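Local coordinates for cell wall binding protein cwp8 (Peptoclostridium difficile, PDB 5J6Q) that is a cell-wall protein that probably attaches non-covalently to the bacterial cell wall through three CWB2 modules, at residues I190-L195 and V260-N264; F196-R200 and I579-E585; K241-D245 and V268-H272; E283-E287 and I591-T595. All blocks are in the same frame, centred on the assembly; numbering follows the deposited sequence.

Interaction 1: residues I190-L195 and V260-N264; sequences ISAEEL and VSSKN
Ile190 and Val260 extend in parallel next to each other, as partners in a parallel beta bridge. Their CG1 atoms meet at 3.4 Å, tighter than usual for two carbons. Ile190 CG1 stands between its own backbone N and carbonyl carbon (chi1 58°), and this turns it toward Val260. Leu195 crosses Val260 at about a right angle, and its CD1 reaches the same Val260 CG1 at 3.9 Å. One valine methyl thus serves two partners.

Ser261 N gives only a weak bond to Ile190 O. Ala192 N bonds to Ser261 O at 3.0 Å, with the donor 42° above the carbonyl plane. Beyond it, 192-195 curl into a helical turn, and Glu193 folds back across. Its chain bends at chi2 (77°), which carries the carboxylate to Ser262. Ser262 OG donates to the syn lone pair of Glu193 OE2 at 2.9 Å. The same Ser262 OG accepts from Asn264 N, also at 2.9 Å, in an ST turn, so the hydroxyl links the glutamate to the turn before the next helix.

The contact joins the outermost strand 186-191 to strand 256-262, at the end of a four-stranded mixed sheet. Helix 265-280 packs on Ala192 and Ser262, helix 203-213 touches Leu195, and strand 242-249 flanks Val260 from the other side.

Interaction 2: residues F196-R200 and I579-E585; sequences FDGIR and IAKNAIE. With SO4 (sulfate ion), chain F.
Arg200, Lys581 and Ile199 carry most of this contact, which joins a loop of the Cwp8 domain 3 region to helix 581-590, which begins in the third CWB2 range. An Asx turn shapes the loop. Asp197 OD1 takes the backbone N-H groups of Ile199 and Arg200, while OD2 receives NE and NH2 of Arg200 in a side-on salt bridge, with Arg200 NE at 3.0 Å from Asp197 OD2. The bridge lies close to the guanidinium plane and helps fix the group's rotation.

Arg200 NH1 then reaches Ile579 O at 2.8 Å in a nearly straight bond (173°), with the acceptor close to the guanidinium plane. Gln574 is a second partner of NH1. Lys581 CA lies over one guanidinium face.

Lys581 runs antiparallel alongside Asp197. Its chain bends at chi3 (60°), and NZ is modelled very close to Asp197 O. Lower down, Lys581 CG rests on Ile199 CG2 at 3.5 Å. Ile199 CD1 meets Ile584 CG2 at 3.8 Å, the apolar side of the junction.

A sulfate, probably from the crystallisation liquor, sits at the helix start, where Lys581 N and the nearby Arg200 would favour an anion. Arg200 NH2 bonds to it only weakly, at 3.1 Å from sulfate O4. Lys581 N donates to the same sulfate oxygen, O4, at 2.7 Å.

Interaction 3: residues K241-D245 and V268-H272; sequences KSSFD and VRDLH
Phe244 has CG between its backbone N and carbonyl carbon (chi1 69°), and His272 has CG anti to its backbone N. These settings send the two rings toward each other from strand and helix. They meet edge to face. The edge of the imidazole is directed at the phenyl face, with centroids 4.7 Å apart and planes at 76°. His272 CB lies 3.7 Å from Phe244 CE2.

Val268 comes to the same phenyl ring at its rim. Val268 CG1 lies near the ring plane, 3.6 Å from Phe244 CE2, and the two side chains pass alongside, heading opposite ways. Leu271 also stands at the edge of the ring, with Leu271 CG 4.1 Å from CZ of Phe244.

This is helix-on-sheet packing within the Cwp8 domain 3 region. Strand 242-245 and helix 268-272 run in nearly the same direction, 26° apart, with axes 9.1 Å apart at closest approach. No hydrogen bond crosses this buried interface, where apolar and aromatic groups meet.

Toward the start of the strand, Ser242 takes over from the phenylalanine. Ser242 CB meets Val268 CG2 at 3.6 Å, so the two valine methyls are divided between the serine and the ring. Val260 of the adjoining strand 256-262 also touches Phe244, and Phe220 meets His272 ring to ring.

Interaction 4: residues E283-E287 and I591-T595; sequences ELKVE and INLFT
Leu593 and Val286 form the close part of this contact. Leu593 CD2 lies 3.7 Å from Val286 CG2, and the same Leu593 CD2 is 3.6 Å from Lys285 O. With CG anti to the backbone N (chi1 -179°), Leu593 extends from the chain end toward the strand. Both Leu593 and Val286 are buried, and their side chains cross at an oblique angle.

The outer part is looser. Phe594 lies exposed beside the leucine, and Leu593 CD2 sits over one of its faces, toward the rim. The phenyl ring reaches Val286 CG2 only with Phe594 CZ, at 4.1 Å, where the two side chains stand at about a right angle. Lys285 CB comes to Phe594 CE2 at 4.0 Å. The rest of the lysine bends at chi2 (-66°), and its end leads away from the contact. Lys285 is also exposed, so this side faces solvent. No hydrogen bond joins the segments, and the touches are van der Waals contacts.

A Schellman motif with Asn592 as C-prime residue ends helix 581-590, after which Leu593 and Phe594 lie against Lys285 and Val286. Strand 286-289 is an outermost strand of a parallel four-stranded sheet, beside strand 572-575. Val286 also touches Ile584 of helix 581-590 and Arg200 of the loop before helix 203-213. Just before the strand, Leu284 packs on helix 265-280.

Interactions 1 and 3 belong to one mixed sheet and its helix 265-280. They touch through backbone pairing of strands 256-262 and 242-249. Interaction 3 is buried and apolar to aromatic, whereas interaction 1, at the sheet end, mixes strand bonds with a serine-carboxylate bond. Interactions 2 and 4 lie farther along, where that region meets the CWB2 part. Both use helix 581-590 or the tail that follows it. Val286 of interaction 4 touches Ile199, Arg200 and Ile584 of interaction 2. Interaction 2 is mainly polar and charged, with a buried isoleucine pair; interaction 4 is apolar and half exposed. Phe196 of interaction 2 also packs on helix 265-280 of interaction 3, within the domain 3 region.

Interaction 1: residues I190-L195 and V260-N264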
loop_
_atom_site.group_PDB
_atom_site.type_symbol
_atom_site.label_atom_id
_atom_site.label_comp_id
_atom_site.label_asym_id
_atom_site.label_seq_id
_atom_site.Cartn_x
_atom_site.Cartn_y
_atom_site.Cartn_z
ATOM N N ILE A 190 -3.245 8.490 4.604
ATOM C CA ILE A 190 -3.282 7.217 5.348
ATOM C C ILE A 190 -1.919 6.771 5.890
ATOM O O ILE A 190 -0.872 7.231 5.423
ATOM C CB ILE A 190 -3.811 6.124 4.374
ATOM C CG1 ILE A 190 -2.854 6.075 3.145
ATOM C CG2 ILE A 190 -5.251 6.421 3.951
ATOM C CD1 ILE A 190 -3.215 5.007 2.100
ATOM N N SER A 191 -1.931 5.908 6.878
ATOM C CA SER A 191 -0.668 5.408 7.363
ATOM C C SER A 191 -0.072 4.458 6.240
ATOM O O SER A 191 -0.796 3.992 5.352
ATOM C CB SER A 191 -0.885 4.636 8.659
ATOM O OG SER A 191 -1.580 3.424 8.393
ATOM N N ALA A 192 1.220 4.196 6.277
ATOM C CA ALA A 192 1.861 3.340 5.290
ATOM C C ALA A 192 1.419 1.890 5.559
ATOM O O ALA A 192 1.281 1.113 4.618
ATOM C CB ALA A 192 3.358 3.467 5.427
ATOM N N GLU A 193 1.151 1.557 6.852
ATOM C CA GLU A 193 0.754 0.223 7.254
ATOM C C GLU A 193 -0.525 -0.268 6.561
ATOM O O GLU A 193 -0.595 -1.434 6.183
ATOM C CB GLU A 193 0.578 0.170 8.771
ATOM C CG GLU A 193 1.906 -0.005 9.511
ATOM C CD GLU A 193 2.740 1.288 9.600
ATOM O OE1 GLU A 193 2.251 2.362 9.187
ATOM O OE2 GLU A 193 3.881 1.228 10.096
ATOM N N GLU A 194 -1.521 0.624 6.381
ATOM C CA GLU A 194 -2.780 0.319 5.746
ATOM C C GLU A 194 -2.534 -0.259 4.364
ATOM O O GLU A 194 -3.374 -1.009 3.851
ATOM C CB GLU A 194 -3.648 1.593 5.554
ATOM C CG GLU A 194 -4.250 2.154 6.829
ATOM C CD GLU A 194 -5.005 3.457 6.567
ATOM O OE1 GLU A 194 -5.895 3.472 5.661
ATOM O OE2 GLU A 194 -4.706 4.464 7.267
ATOM N N LEU A 195 -1.439 0.162 3.731
ATOM C CA LEU A 195 -1.070 -0.323 2.395
ATOM C C LEU A 195 -0.013 -1.533 2.329
ATOM O O LEU A 195 0.036 -2.248 1.358
ATOM C CB LEU A 195 -0.398 0.833 1.635
ATOM C CG LEU A 195 -1.279 2.078 1.356
ATOM C CD1 LEU A 195 -0.555 2.926 0.226
ATOM C CD2 LEU A 195 -2.717 1.670 0.801
ATOM N N VAL A 260 1.094 9.080 2.314
ATOM C CA VAL A 260 1.297 8.081 3.347
ATOM C C VAL A 260 2.486 8.423 4.214
ATOM O O VAL A 260 3.425 9.076 3.782
ATOM C CB VAL A 260 1.428 6.662 2.721
ATOM C CG1 VAL A 260 0.219 6.382 1.823
ATOM C CG2 VAL A 260 2.699 6.537 1.909
ATOM N N SER A 261 2.445 7.968 5.438
ATOM C CA SER A 261 3.494 8.278 6.363
ATOM C C SER A 261 3.437 7.276 7.442
ATOM O O SER A 261 2.431 6.606 7.564
ATOM C CB SER A 261 3.246 9.667 6.967
ATOM O OG SER A 261 1.946 9.675 7.548
ATOM N N SER A 262 4.490 7.178 8.241
ATOM C CA SER A 262 4.507 6.261 9.377
ATOM C C SER A 262 5.658 6.559 10.320
ATOM O O SER A 262 6.598 7.195 9.927
ATOM C CB SER A 262 4.670 4.814 8.923
ATOM O OG SER A 262 4.783 3.944 10.041
ATOM N N LYS A 263 5.585 6.074 11.562
ATOM C CA LYS A 263 6.698 6.241 12.481
ATOM C C LYS A 263 7.776 5.206 12.099
ATOM O O LYS A 263 8.871 5.246 12.640
ATOM C CB LYS A 263 6.250 5.998 13.932
ATOM N N ASN A 264 7.448 4.286 11.155
ATOM C CA ASN A 264 8.325 3.210 10.679
ATOM C C ASN A 264 9.038 3.590 9.381
ATOM O O ASN A 264 8.548 3.307 8.285
ATOM C CB ASN A 264 7.491 1.967 10.447
ATOM C CG ASN A 264 8.238 0.676 10.617
ATOM O OD1 ASN A 264 9.399 0.557 10.213
ATOM N ND2 ASN A 264 7.625 -0.357 11.162
#

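Interaction 2: residues F196-R200 and I579-E585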
loop_
_atom_site.group_PDB
_atom_site.type_symbol
_atom_site.label_atom_id
_atom_site.label_comp_id
_atom_site.label_asym_id
_atom_site.label_seq_id
_atom_site.Cartn_x
_atom_site.Cartn_y
_atom_site.Cartn_z
ATOM N N PHE A 196 0.786 -1.729 3.359
ATOM C CA PHE A 196 1.897 -2.642 3.287
ATOM C C PHE A 196 2.274 -2.983 4.682
ATOM O O PHE A 196 2.439 -2.080 5.498
ATOM C CB PHE A 196 3.007 -1.917 2.497
ATOM C CG PHE A 196 4.364 -2.603 2.405
ATOM C CD1 PHE A 196 4.550 -3.699 1.577
ATOM C CD2 PHE A 196 5.466 -2.097 3.112
ATOM C CE1 PHE A 196 5.818 -4.292 1.447
ATOM C CE2 PHE A 196 6.722 -2.673 2.985
ATOM C CZ PHE A 196 6.894 -3.772 2.147
ATOM N N ASP A 197 2.417 -4.293 5.005
ATOM C CA ASP A 197 2.687 -4.679 6.403
ATOM C C ASP A 197 4.172 -4.809 6.774
ATOM O O ASP A 197 4.446 -5.234 7.871
ATOM C CB ASP A 197 2.013 -6.053 6.716
ATOM C CG ASP A 197 2.591 -7.290 5.907
ATOM O OD1 ASP A 197 3.710 -7.170 5.282
ATOM O OD2 ASP A 197 1.955 -8.349 5.915
ATOM N N GLY A 198 5.087 -4.489 5.890
ATOM C CA GLY A 198 6.502 -4.788 6.145
ATOM C C GLY A 198 7.134 -5.600 4.985
ATOM O O GLY A 198 8.276 -5.388 4.582
ATOM N N ILE A 199 6.359 -6.525 4.387
ATOM C CA ILE A 199 6.901 -7.336 3.289
ATOM C C ILE A 199 5.817 -7.622 2.188
ATOM O O ILE A 199 6.154 -7.782 1.036
ATOM C CB ILE A 199 7.552 -8.572 3.937
ATOM C CG1 ILE A 199 8.138 -9.509 2.860
ATOM C CG2 ILE A 199 6.490 -9.318 4.869
ATOM C CD1 ILE A 199 9.147 -10.507 3.434
ATOM N N ARG A 200 4.544 -7.615 2.532
ATOM C CA ARG A 200 3.502 -7.796 1.546
ATOM C C ARG A 200 2.573 -6.576 1.401
ATOM O O ARG A 200 2.289 -5.901 2.359
ATOM C CB ARG A 200 2.610 -8.961 1.983
ATOM C CG ARG A 200 3.336 -10.291 2.185
ATOM C CD ARG A 200 2.390 -11.287 2.960
ATOM N NE ARG A 200 2.133 -10.876 4.358
ATOM C CZ ARG A 200 1.652 -11.697 5.307
ATOM N NH1 ARG A 200 1.397 -12.978 5.046
ATOM N NH2 ARG A 200 1.418 -11.223 6.541
ATOM N N ILE A 579 -1.515 -16.361 6.431
ATOM C CA ILE A 579 -0.203 -16.945 6.593
ATOM C C ILE A 579 0.553 -15.961 7.407
ATOM O O ILE A 579 0.575 -14.783 7.079
ATOM C CB ILE A 579 0.465 -17.273 5.196
ATOM C CG1 ILE A 579 -0.218 -18.564 4.501
ATOM C CG2 ILE A 579 1.932 -17.537 5.483
ATOM C CD1 ILE A 579 -0.060 -18.606 2.970
ATOM N N ALA A 580 1.192 -16.416 8.498
ATOM C CA ALA A 580 1.954 -15.522 9.413
ATOM C C ALA A 580 3.054 -14.746 8.609
ATOM O O ALA A 580 3.782 -15.394 7.834
ATOM C CB ALA A 580 2.643 -16.402 10.443
ATOM N N LYS A 581 3.207 -13.454 8.853
ATOM C CA LYS A 581 4.227 -12.614 8.213
ATOM C C LYS A 581 5.614 -13.188 8.529
ATOM O O LYS A 581 6.590 -13.146 7.706
ATOM C CB LYS A 581 4.162 -11.129 8.757
ATOM C CG LYS A 581 5.206 -10.216 8.031
ATOM C CD LYS A 581 4.911 -8.710 8.219
ATOM C CE LYS A 581 4.919 -8.300 9.670
ATOM N NZ LYS A 581 4.705 -6.824 9.778
ATOM N N ASN A 582 5.736 -13.692 9.724
ATOM C CA ASN A 582 7.044 -14.302 10.078
ATOM C C ASN A 582 7.514 -15.510 9.127
ATOM O O ASN A 582 8.717 -15.627 8.850
ATOM C CB ASN A 582 7.004 -14.792 11.472
ATOM C CG ASN A 582 7.235 -13.668 12.483
ATOM O OD1 ASN A 582 7.134 -13.950 13.691
ATOM N ND2 ASN A 582 7.522 -12.385 12.100
ATOM N N ALA A 583 6.586 -16.360 8.649
ATOM C CA ALA A 583 6.962 -17.473 7.770
ATOM C C ALA A 583 7.393 -16.908 6.458
ATOM O O ALA A 583 8.325 -17.434 5.895
ATOM C CB ALA A 583 5.786 -18.436 7.517
ATOM N N ILE A 584 6.692 -15.875 5.961
ATOM C CA ILE A 584 7.105 -15.199 4.730
ATOM C C ILE A 584 8.476 -14.565 4.957
ATOM O O ILE A 584 9.333 -14.539 4.017
ATOM C CB ILE A 584 6.121 -14.039 4.305
ATOM C CG1 ILE A 584 4.667 -14.563 4.065
ATOM C CG2 ILE A 584 6.615 -13.282 3.025
ATOM C CD1 ILE A 584 4.470 -15.943 3.400
ATOM N N GLU A 585 8.715 -14.026 6.177
ATOM C CA GLU A 585 9.988 -13.348 6.381
ATOM C C GLU A 585 11.053 -14.442 6.427
ATOM O O GLU A 585 12.079 -14.287 5.738
ATOM C CB GLU A 585 10.001 -12.476 7.674
ATOM C CG GLU A 585 9.068 -11.278 7.522
ATOM C CD GLU A 585 8.940 -10.474 8.805
ATOM O OE1 GLU A 585 9.097 -9.260 8.713
ATOM O OE2 GLU A 585 8.655 -11.066 9.892
HETATM S S SO4 F . 0.813 -11.827 10.922
HETATM O O1 SO4 F . 1.323 -10.539 11.452
HETATM O O2 SO4 F . 1.352 -12.958 11.667
HETATM O O3 SO4 F . -0.647 -11.878 11.038
HETATM O O4 SO4 F . 1.171 -11.885 9.532
HETATM O O HOH W 1 -0.690 -12.196 7.983
#

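Interaction 3: residues K241-D245 and V268-H272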
loop_
_atom_site.group_PDB
_atom_site.type_symbol
_atom_site.label_atom_id
_atom_site.label_comp_id
_atom_site.label_asym_id
_atom_site.label_seq_id
_atom_site.Cartn_x
_atom_site.Cartn_y
_atom_site.Cartn_z
ATOM N N LYS A 241 8.298 10.856 11.213
ATOM C CA LYS A 241 7.472 10.205 10.215
ATOM C C LYS A 241 8.102 10.357 8.839
ATOM O O LYS A 241 8.650 11.418 8.535
ATOM C CB LYS A 241 6.071 10.845 10.215
ATOM C CG LYS A 241 4.947 9.837 10.394
ATOM C CD LYS A 241 4.212 10.038 11.712
ATOM C CE LYS A 241 2.724 10.146 11.481
ATOM N NZ LYS A 241 1.944 9.551 12.602
ATOM N N SER A 242 8.053 9.294 8.022
ATOM C CA SER A 242 8.571 9.338 6.656
ATOM C C SER A 242 7.370 9.550 5.779
ATOM O O SER A 242 6.300 9.092 6.147
ATOM C CB SER A 242 9.248 8.025 6.276
ATOM O OG SER A 242 10.399 8.250 5.473
ATOM N N SER A 243 7.499 10.207 4.635
ATOM C CA SER A 243 6.292 10.399 3.886
ATOM C C SER A 243 6.518 10.549 2.428
ATOM O O SER A 243 7.639 10.787 1.954
ATOM C CB SER A 243 5.541 11.637 4.405
ATOM O OG SER A 243 6.095 12.870 3.949
ATOM N N PHE A 244 5.430 10.391 1.709
ATOM C CA PHE A 244 5.445 10.606 0.296
ATOM C C PHE A 244 4.074 10.539 -0.198
ATOM O O PHE A 244 3.142 10.079 0.489
ATOM C CB PHE A 244 6.404 9.658 -0.480
ATOM C CG PHE A 244 6.071 8.177 -0.585
ATOM C CD1 PHE A 244 5.459 7.668 -1.709
ATOM C CD2 PHE A 244 6.429 7.307 0.412
ATOM C CE1 PHE A 244 5.215 6.291 -1.827
ATOM C CE2 PHE A 244 6.185 5.935 0.292
ATOM C CZ PHE A 244 5.583 5.444 -0.823
ATOM N N ASP A 245 3.926 11.031 -1.381
ATOM C CA ASP A 245 2.664 11.127 -2.092
ATOM C C ASP A 245 2.733 10.207 -3.285
ATOM O O ASP A 245 3.769 10.145 -3.986
ATOM C CB ASP A 245 2.383 12.586 -2.610
ATOM C CG ASP A 245 1.647 13.540 -1.638
ATOM O OD1 ASP A 245 1.582 13.234 -0.396
ATOM O OD2 ASP A 245 1.153 14.598 -2.107
ATOM N N VAL A 268 8.314 2.576 5.181
ATOM C CA VAL A 268 8.107 3.544 4.113
ATOM C C VAL A 268 9.108 3.429 3.020
ATOM O O VAL A 268 8.732 3.549 1.826
ATOM C CB VAL A 268 8.106 5.025 4.647
ATOM C CG1 VAL A 268 7.771 5.967 3.517
ATOM C CG2 VAL A 268 7.092 5.202 5.787
ATOM N N ARG A 269 10.384 3.258 3.386
ATOM C CA ARG A 269 11.401 3.141 2.342
ATOM C C ARG A 269 11.061 1.854 1.524
ATOM O O ARG A 269 11.074 1.850 0.304
ATOM C CB ARG A 269 12.815 2.985 2.978
ATOM C CG ARG A 269 13.828 4.094 2.689
ATOM C CD ARG A 269 15.153 3.810 3.412
ATOM N NE ARG A 269 15.104 4.292 4.794
ATOM C CZ ARG A 269 15.284 3.517 5.861
ATOM N NH1 ARG A 269 15.200 4.034 7.088
ATOM N NH2 ARG A 269 15.555 2.223 5.714
ATOM N N ASP A 270 10.751 0.781 2.245
ATOM C CA ASP A 270 10.449 -0.527 1.635
ATOM C C ASP A 270 9.234 -0.449 0.716
ATOM O O ASP A 270 9.294 -0.831 -0.491
ATOM C CB ASP A 270 10.294 -1.538 2.774
ATOM C CG ASP A 270 11.666 -1.913 3.284
ATOM O OD1 ASP A 270 12.664 -1.530 2.635
ATOM O OD2 ASP A 270 11.754 -2.581 4.321
ATOM N N LEU A 271 8.157 0.173 1.249
ATOM C CA LEU A 271 6.947 0.367 0.467
ATOM C C LEU A 271 7.238 1.198 -0.729
ATOM O O LEU A 271 6.719 0.952 -1.842
ATOM C CB LEU A 271 5.847 1.057 1.329
ATOM C CG LEU A 271 4.717 1.619 0.456
ATOM C CD1 LEU A 271 4.031 0.477 -0.258
ATOM C CD2 LEU A 271 3.659 2.344 1.289
ATOM N N HIS A 272 8.058 2.244 -0.549
ATOM C CA HIS A 272 8.359 3.117 -1.735
ATOM C C HIS A 272 9.137 2.280 -2.749
ATOM O O HIS A 272 8.902 2.373 -3.951
ATOM C CB HIS A 272 9.159 4.359 -1.305
ATOM C CG HIS A 272 9.462 5.239 -2.472
ATOM N ND1 HIS A 272 8.711 6.363 -2.769
ATOM C CD2 HIS A 272 10.419 5.149 -3.425
ATOM C CE1 HIS A 272 9.226 6.922 -3.857
ATOM N NE2 HIS A 272 10.252 6.212 -4.278
#

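Interaction 4: residues E283-E287 and I591-T595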
loop_
_atom_site.group_PDB
_atom_site.type_symbol
_atom_site.label_atom_id
_atom_site.label_comp_id
_atom_site.label_asym_id
_atom_site.label_seq_id
_atom_site.Cartn_x
_atom_site.Cartn_y
_atom_site.Cartn_z
ATOM N N GLU A 283 8.152 -6.786 -11.800
ATOM C CA GLU A 283 7.656 -7.906 -11.005
ATOM C C GLU A 283 8.076 -7.726 -9.585
ATOM O O GLU A 283 9.246 -7.473 -9.345
ATOM C CB GLU A 283 8.246 -9.228 -11.587
ATOM C CG GLU A 283 7.320 -9.925 -12.577
ATOM C CD GLU A 283 7.655 -11.413 -12.721
ATOM O OE1 GLU A 283 6.833 -12.256 -12.279
ATOM O OE2 GLU A 283 8.744 -11.732 -13.269
ATOM N N LEU A 284 7.150 -7.842 -8.601
ATOM C CA LEU A 284 7.577 -7.625 -7.213
ATOM C C LEU A 284 8.327 -8.816 -6.671
ATOM O O LEU A 284 8.197 -9.914 -7.209
ATOM C CB LEU A 284 6.356 -7.333 -6.273
ATOM C CG LEU A 284 5.201 -6.417 -6.855
ATOM C CD1 LEU A 284 4.207 -6.160 -5.741
ATOM C CD2 LEU A 284 5.740 -5.000 -7.320
ATOM N N LYS A 285 9.075 -8.599 -5.555
ATOM C CA LYS A 285 9.765 -9.638 -4.882
ATOM C C LYS A 285 8.720 -10.537 -4.036
ATOM O O LYS A 285 8.912 -11.751 -3.886
ATOM C CB LYS A 285 10.808 -9.041 -3.974
ATOM C CG LYS A 285 11.947 -8.198 -4.699
ATOM C CD LYS A 285 12.873 -9.011 -5.613
ATOM C CE LYS A 285 13.914 -8.122 -6.362
ATOM N NZ LYS A 285 13.481 -7.764 -7.779
ATOM N N VAL A 286 7.660 -9.928 -3.501
ATOM C CA VAL A 286 6.641 -10.653 -2.701
ATOM C C VAL A 286 5.312 -10.198 -3.188
ATOM O O VAL A 286 5.006 -8.989 -3.205
ATOM C CB VAL A 286 6.855 -10.382 -1.235
ATOM C CG1 VAL A 286 5.807 -11.160 -0.364
ATOM C CG2 VAL A 286 8.276 -10.812 -0.847
ATOM N N GLU A 287 4.582 -11.142 -3.731
ATOM C CA GLU A 287 3.224 -10.899 -4.289
ATOM C C GLU A 287 2.209 -11.850 -3.537
ATOM O O GLU A 287 2.594 -12.987 -3.216
ATOM C CB GLU A 287 3.184 -11.207 -5.825
ATOM C CG GLU A 287 3.412 -9.919 -6.643
ATOM C CD GLU A 287 3.628 -10.132 -8.168
ATOM O OE1 GLU A 287 3.126 -11.118 -8.708
ATOM O OE2 GLU A 287 4.306 -9.269 -8.829
ATOM N N ILE A 591 16.117 -17.820 1.300
ATOM C CA ILE A 591 16.454 -17.771 -0.141
ATOM C C ILE A 591 17.181 -16.507 -0.536
ATOM O O ILE A 591 17.396 -16.308 -1.747
ATOM C CB ILE A 591 15.185 -17.923 -1.025
ATOM C CG1 ILE A 591 14.306 -16.618 -0.992
ATOM C CG2 ILE A 591 14.376 -19.117 -0.513
ATOM C CD1 ILE A 591 12.921 -16.799 -1.646
ATOM N N ASN A 592 17.562 -15.639 0.452
ATOM C CA ASN A 592 18.271 -14.382 0.128
ATOM C C ASN A 592 17.510 -13.514 -0.846
ATOM O O ASN A 592 18.077 -12.945 -1.779
ATOM C CB ASN A 592 19.663 -14.682 -0.533
ATOM C CG ASN A 592 20.715 -15.203 0.407
ATOM O OD1 ASN A 592 21.553 -16.038 0.007
ATOM N ND2 ASN A 592 20.826 -14.723 1.626
ATOM N N LEU A 593 16.228 -13.388 -0.646
ATOM C CA LEU A 593 15.426 -12.634 -1.584
ATOM C C LEU A 593 15.708 -11.118 -1.611
ATOM O O LEU A 593 15.587 -10.541 -2.676
ATOM C CB LEU A 593 13.905 -12.940 -1.303
ATOM C CG LEU A 593 12.906 -12.271 -2.184
ATOM C CD1 LEU A 593 12.978 -12.840 -3.594
ATOM C CD2 LEU A 593 11.540 -12.415 -1.563
ATOM N N PHE A 594 16.122 -10.490 -0.551
ATOM C CA PHE A 594 16.217 -9.039 -0.659
ATOM C C PHE A 594 17.560 -8.335 -1.003
ATOM O O PHE A 594 18.657 -8.838 -0.715
ATOM C CB PHE A 594 15.702 -8.437 0.637
ATOM C CG PHE A 594 14.217 -8.569 0.660
ATOM C CD1 PHE A 594 13.587 -9.299 1.652
ATOM C CD2 PHE A 594 13.436 -7.958 -0.308
ATOM C CE1 PHE A 594 12.214 -9.413 1.681
ATOM C CE2 PHE A 594 12.064 -8.072 -0.274
ATOM C CZ PHE A 594 11.458 -8.797 0.715
ATOM N N THR A 595 17.391 -7.114 -1.605
ATOM C CA THR A 595 18.448 -6.184 -2.033
ATOM C C THR A 595 19.455 -6.795 -3.032
ATOM O O THR A 595 20.150 -7.773 -2.761
ATOM C CB THR A 595 19.174 -5.602 -0.795
ATOM O OG1 THR A 595 19.585 -6.659 0.061
ATOM C CG2 THR A 595 18.276 -4.673 0.009
#